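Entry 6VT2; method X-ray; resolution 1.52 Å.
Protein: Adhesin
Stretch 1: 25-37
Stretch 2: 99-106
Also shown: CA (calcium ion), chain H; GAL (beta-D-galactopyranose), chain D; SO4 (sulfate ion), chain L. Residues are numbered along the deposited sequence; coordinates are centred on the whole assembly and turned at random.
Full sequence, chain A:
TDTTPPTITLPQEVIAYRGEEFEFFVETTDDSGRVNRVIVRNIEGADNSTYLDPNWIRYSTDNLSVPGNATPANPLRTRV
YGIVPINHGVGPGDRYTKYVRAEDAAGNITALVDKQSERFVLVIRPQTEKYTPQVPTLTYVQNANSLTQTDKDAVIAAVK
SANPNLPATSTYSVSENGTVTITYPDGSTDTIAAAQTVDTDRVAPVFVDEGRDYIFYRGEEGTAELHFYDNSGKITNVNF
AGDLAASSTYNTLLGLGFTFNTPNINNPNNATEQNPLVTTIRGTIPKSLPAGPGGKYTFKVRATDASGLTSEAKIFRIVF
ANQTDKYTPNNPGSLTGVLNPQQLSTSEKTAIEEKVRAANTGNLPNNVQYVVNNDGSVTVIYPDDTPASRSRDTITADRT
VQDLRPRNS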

# COMPACT_ATOMS: atom_id res chain seq x y z
N PHE A 25 -31.93 -15.08 -22.83
CA PHE A 25 -33.36 -14.80 -23.00
C PHE A 25 -33.75 -14.98 -24.45
O PHE A 25 -32.95 -14.71 -25.31
CB PHE A 25 -33.66 -13.42 -22.44
CG PHE A 25 -33.62 -13.40 -20.94
CD1 PHE A 25 -34.72 -13.79 -20.20
CD2 PHE A 25 -32.45 -13.09 -20.28
CE1 PHE A 25 -34.67 -13.81 -18.82
CE2 PHE A 25 -32.40 -13.11 -18.90
CZ PHE A 25 -33.51 -13.47 -18.18
N VAL A 26 -34.95 -15.46 -24.63
CA VAL A 26 -35.53 -15.61 -25.98
C VAL A 26 -36.66 -14.57 -25.97
O VAL A 26 -37.22 -14.40 -25.01
CB VAL A 26 -36.06 -17.03 -26.20
CG1 VAL A 26 -36.90 -17.08 -27.46
CG2 VAL A 26 -34.94 -18.07 -26.20
N GLU A 27 -36.84 -13.82 -27.03
CA GLU A 27 -37.90 -12.79 -27.10
C GLU A 27 -38.85 -13.20 -28.20
O GLU A 27 -38.37 -13.59 -29.22
CB GLU A 27 -37.31 -11.41 -27.31
CG GLU A 27 -36.69 -10.81 -26.06
CD GLU A 27 -36.53 -9.30 -26.13
OE1 GLU A 27 -36.43 -8.79 -27.24
OE2 GLU A 27 -36.53 -8.66 -25.10
N THR A 28 -40.15 -13.14 -27.92
CA THR A 28 -41.16 -13.59 -28.88
C THR A 28 -42.20 -12.49 -29.07
O THR A 28 -42.58 -11.99 -28.15
CB THR A 28 -41.80 -14.93 -28.48
OG1 THR A 28 -40.75 -15.88 -28.34
CG2 THR A 28 -42.78 -15.45 -29.49
N THR A 29 -42.49 -12.15 -30.31
CA THR A 29 -43.68 -11.18 -30.47
C THR A 29 -44.67 -11.78 -31.45
O THR A 29 -44.38 -12.65 -32.12
CB THR A 29 -43.17 -9.85 -31.02
OG1 THR A 29 -42.58 -10.15 -32.28
CG2 THR A 29 -42.09 -9.20 -30.20
N ASP A 30 -45.85 -11.19 -31.51
CA ASP A 30 -46.86 -11.62 -32.48
C ASP A 30 -47.73 -10.41 -32.73
O ASP A 30 -48.05 -9.81 -31.79
CB ASP A 30 -47.65 -12.83 -31.99
CG ASP A 30 -48.53 -13.43 -33.06
OD1 ASP A 30 -48.03 -14.15 -33.82
OD2 ASP A 30 -49.71 -13.21 -33.01
N ASP A 31 -48.27 -10.26 -33.93
CA ASP A 31 -49.15 -9.11 -34.23
C ASP A 31 -50.49 -9.20 -33.46
O ASP A 31 -51.02 -8.22 -33.17
CB ASP A 31 -49.45 -8.99 -35.71
CG ASP A 31 -48.47 -8.15 -36.52
OD1 ASP A 31 -47.46 -7.72 -35.95
OD2 ASP A 31 -48.76 -7.92 -37.70
N SER A 32 -50.91 -10.38 -33.04
CA SER A 32 -52.09 -10.55 -32.17
C SER A 32 -51.78 -9.98 -30.78
O SER A 32 -52.67 -9.77 -30.07
CB SER A 32 -52.48 -11.98 -32.00
OG SER A 32 -51.55 -12.68 -31.17
N GLY A 33 -50.50 -9.97 -30.41
CA GLY A 33 -50.09 -9.56 -29.09
C GLY A 33 -50.09 -10.64 -28.06
O GLY A 33 -49.82 -10.32 -26.91
N ARG A 34 -50.53 -11.85 -28.39
CA ARG A 34 -50.61 -12.93 -27.43
C ARG A 34 -49.92 -14.19 -27.94
O ARG A 34 -50.27 -14.74 -28.98
CB ARG A 34 -52.08 -13.21 -27.08
CG ARG A 34 -52.23 -14.29 -26.12
CD ARG A 34 -53.70 -14.50 -25.71
NE ARG A 34 -53.81 -15.68 -24.91
CZ ARG A 34 -54.87 -16.03 -24.18
NH1 ARG A 34 -55.89 -15.21 -24.10
NH2 ARG A 34 -54.87 -17.16 -23.52
N VAL A 35 -49.01 -14.69 -27.12
CA VAL A 35 -48.35 -15.95 -27.37
C VAL A 35 -48.69 -16.90 -26.23
O VAL A 35 -48.64 -16.53 -25.04
CB VAL A 35 -46.84 -15.73 -27.49
CG1 VAL A 35 -46.10 -17.05 -27.41
CG2 VAL A 35 -46.55 -14.99 -28.76
N ASN A 36 -49.10 -18.09 -26.60
CA ASN A 36 -49.63 -19.04 -25.66
C ASN A 36 -48.61 -20.10 -25.29
O ASN A 36 -48.72 -20.68 -24.22
CB ASN A 36 -50.90 -19.68 -26.22
CG ASN A 36 -52.12 -18.85 -26.01
OD1 ASN A 36 -52.03 -17.70 -25.71
ND2 ASN A 36 -53.28 -19.44 -26.31
N ARG A 37 -47.64 -20.40 -26.14
CA ARG A 37 -46.65 -21.43 -25.83
C ARG A 37 -45.30 -20.99 -26.36
O ARG A 37 -45.25 -20.42 -27.38
CB ARG A 37 -46.97 -22.76 -26.51
CG ARG A 37 -48.32 -23.36 -26.15
CD ARG A 37 -48.65 -24.63 -26.87
NE ARG A 37 -47.99 -25.89 -26.61
CZ ARG A 37 -47.31 -26.27 -25.56
NH1 ARG A 37 -46.78 -27.49 -25.59
NH2 ARG A 37 -47.07 -25.52 -24.51
N TYR A 99 -34.00 -26.37 -30.16
CA TYR A 99 -34.94 -25.64 -31.01
C TYR A 99 -35.99 -24.95 -30.16
O TYR A 99 -36.45 -25.50 -29.16
CB TYR A 99 -35.59 -26.60 -31.98
CG TYR A 99 -34.60 -27.09 -32.97
CD1 TYR A 99 -33.69 -28.07 -32.67
CD2 TYR A 99 -34.51 -26.48 -34.21
CE1 TYR A 99 -32.68 -28.41 -33.58
CE2 TYR A 99 -33.56 -26.86 -35.17
CZ TYR A 99 -32.61 -27.79 -34.81
OH TYR A 99 -31.68 -28.08 -35.74
N VAL A 100 -36.33 -23.73 -30.56
CA VAL A 100 -37.30 -22.91 -29.84
C VAL A 100 -38.49 -22.68 -30.75
O VAL A 100 -38.33 -22.23 -31.88
CB VAL A 100 -36.67 -21.61 -29.35
CG1 VAL A 100 -37.69 -20.85 -28.58
CG2 VAL A 100 -35.44 -21.86 -28.48
N ARG A 101 -39.68 -22.96 -30.21
CA ARG A 101 -40.89 -22.75 -30.98
C ARG A 101 -41.87 -21.92 -30.16
O ARG A 101 -41.82 -21.93 -29.01
CB ARG A 101 -41.57 -24.07 -31.34
CG ARG A 101 -40.65 -25.04 -32.07
CD ARG A 101 -41.47 -26.27 -32.36
NE ARG A 101 -42.32 -26.11 -33.52
CZ ARG A 101 -43.11 -27.06 -33.97
NH1 ARG A 101 -43.18 -28.21 -33.35
NH2 ARG A 101 -43.83 -26.88 -35.05
N ALA A 102 -42.71 -21.21 -30.86
CA ALA A 102 -43.72 -20.45 -30.16
C ALA A 102 -45.03 -20.56 -30.91
O ALA A 102 -45.04 -20.71 -32.13
CB ALA A 102 -43.32 -18.99 -30.01
N GLU A 103 -46.14 -20.48 -30.17
CA GLU A 103 -47.48 -20.58 -30.74
C GLU A 103 -48.35 -19.45 -30.23
O GLU A 103 -48.32 -19.13 -29.03
CB GLU A 103 -48.05 -21.91 -30.36
CG GLU A 103 -49.47 -22.16 -30.97
CD GLU A 103 -49.97 -23.51 -30.51
OE1 GLU A 103 -51.14 -23.60 -30.11
OE2 GLU A 103 -49.16 -24.48 -30.47
N ASP A 104 -49.09 -18.83 -31.15
CA ASP A 104 -49.98 -17.73 -30.80
C ASP A 104 -51.34 -18.31 -30.38
O ASP A 104 -51.55 -19.53 -30.32
CB ASP A 104 -50.06 -16.68 -31.92
CG ASP A 104 -50.76 -17.14 -33.18
OD1 ASP A 104 -51.41 -18.19 -33.11
OD2 ASP A 104 -50.56 -16.40 -34.20
N ALA A 105 -52.25 -17.41 -29.99
CA ALA A 105 -53.51 -17.93 -29.48
C ALA A 105 -54.39 -18.47 -30.58
O ALA A 105 -55.28 -19.28 -30.31
CB ALA A 105 -54.26 -16.85 -28.71
N ALA A 106 -54.11 -18.11 -31.84
CA ALA A 106 -54.85 -18.64 -32.97
C ALA A 106 -54.35 -20.02 -33.37
O ALA A 106 -54.90 -20.63 -34.30
CB ALA A 106 -54.75 -17.64 -34.13
CA CA H . -49.99 -14.60 -35.07
C1 GAL D . -29.25 -34.15 -34.38
C2 GAL D . -27.80 -34.31 -33.86
C3 GAL D . -27.35 -33.06 -33.10
C4 GAL D . -27.59 -31.80 -33.95
C5 GAL D . -29.06 -31.76 -34.36
C6 GAL D . -29.44 -30.56 -35.24
O2 GAL D . -27.70 -35.38 -32.95
O3 GAL D . -25.97 -33.13 -32.78
O4 GAL D . -26.77 -31.82 -35.10
O5 GAL D . -29.39 -32.94 -35.11
O6 GAL D . -30.84 -30.50 -35.47
S SO4 L . -45.83 -26.96 -22.63
O1 SO4 L . -45.41 -27.84 -21.59
O2 SO4 L . -44.97 -27.02 -23.69
O3 SO4 L . -47.15 -27.34 -22.98
O4 SO4 L . -45.84 -25.64 -22.05
O HOH W 1 -49.60 -12.57 -36.15

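A recurring principle of protein architecture is that buried polar atoms are usually paired, and that where carboxylates crowd together a cation usually settles the account. The contact between residues 25-37 and 99-106 of this adhesin illustrates both halves of the rule in a small space.

The backbone is the natural place to begin. Strand 35-37 runs broadly antiparallel to strand 99-104, and the pairing is irregular: Val-35 lies across from Asp-104, but Arg-37 pairs with Glu-103, so the register slips by one residue and a beta bulge results. The bulge shows plainly in the hydrogen bonding. A single carbonyl, Glu-103 O, accepts from two successive amides, Asn-36 N at 2.8 Å and Arg-37 N at 3.2 Å. The return bond, from Glu-103 N to Arg-37 O, is 2.9 Å long. Arg-37 O also receives a CA-H...O contact from Ala-102 CA at 3.2 Å, a common supplement to antiparallel pairing. Toward the end of the ladder the pairing loosens, and Ala-105 N reaches Arg-34 O at 3.5 Å in a weak hydrogen bond.

The loop preceding this strand shows how one side chain can organise a turn. Asp-30 opens a type I turn closed by the 2.8 Å bond from Gly-33 N to Asp-30 O. Its OD2 accepts from Ser-32 N at 3.1 Å and from Ser-32 OG at 2.7 Å, and Ser-32 OG in turn accepts from Arg-34 N at 3.1 Å. Donors thus pass along a chain from the backbone of Arg-34 through the serine hydroxyl to the carboxylate. Gly-33, with a phi of 87°, occupies a conformation that glycine adopts readily.

That carboxylate has a second task. Asp-30 OD1 and Asp-104 OD2 lie 3.4 Å apart without a hydrogen bond between them; the calcium ion accounts for their proximity. It is bound in bidentate fashion by Asp-30, through OD1 at 2.4 Å and OD2 at 2.5 Å, and by Asp-104 OD2 at 2.1 Å, with a water and ligands elsewhere in the structure completing the site. The metal therefore joins the two stretches through side chains that would otherwise repel.

Two arginines close the account differently. Arg-34 NE donates to Asn-36 OD1 at 2.8 Å, tying together two side chains that both pack against Ala-105. Arg-37 and Glu-103 project on the same face of the sheet, yet Arg-37 NE stays 4.3 Å from Glu-103 OE2, beyond a salt bridge. The guanidinium instead meets a sulfate, probably from the crystallisation liquor, with Arg-37 NH1 donating to its O2 at 2.7 Å. The separation of 2.7 Å between Arg-37 NH2 and the sulfate S is too short for an ordinary non-bonded contact.

Apolar packing completes the contact: Val-26 CG1 meets Val-100 CG1 at 4.0 Å, and Thr-28 CG2 approaches Ala-102 CB at 3.6 Å.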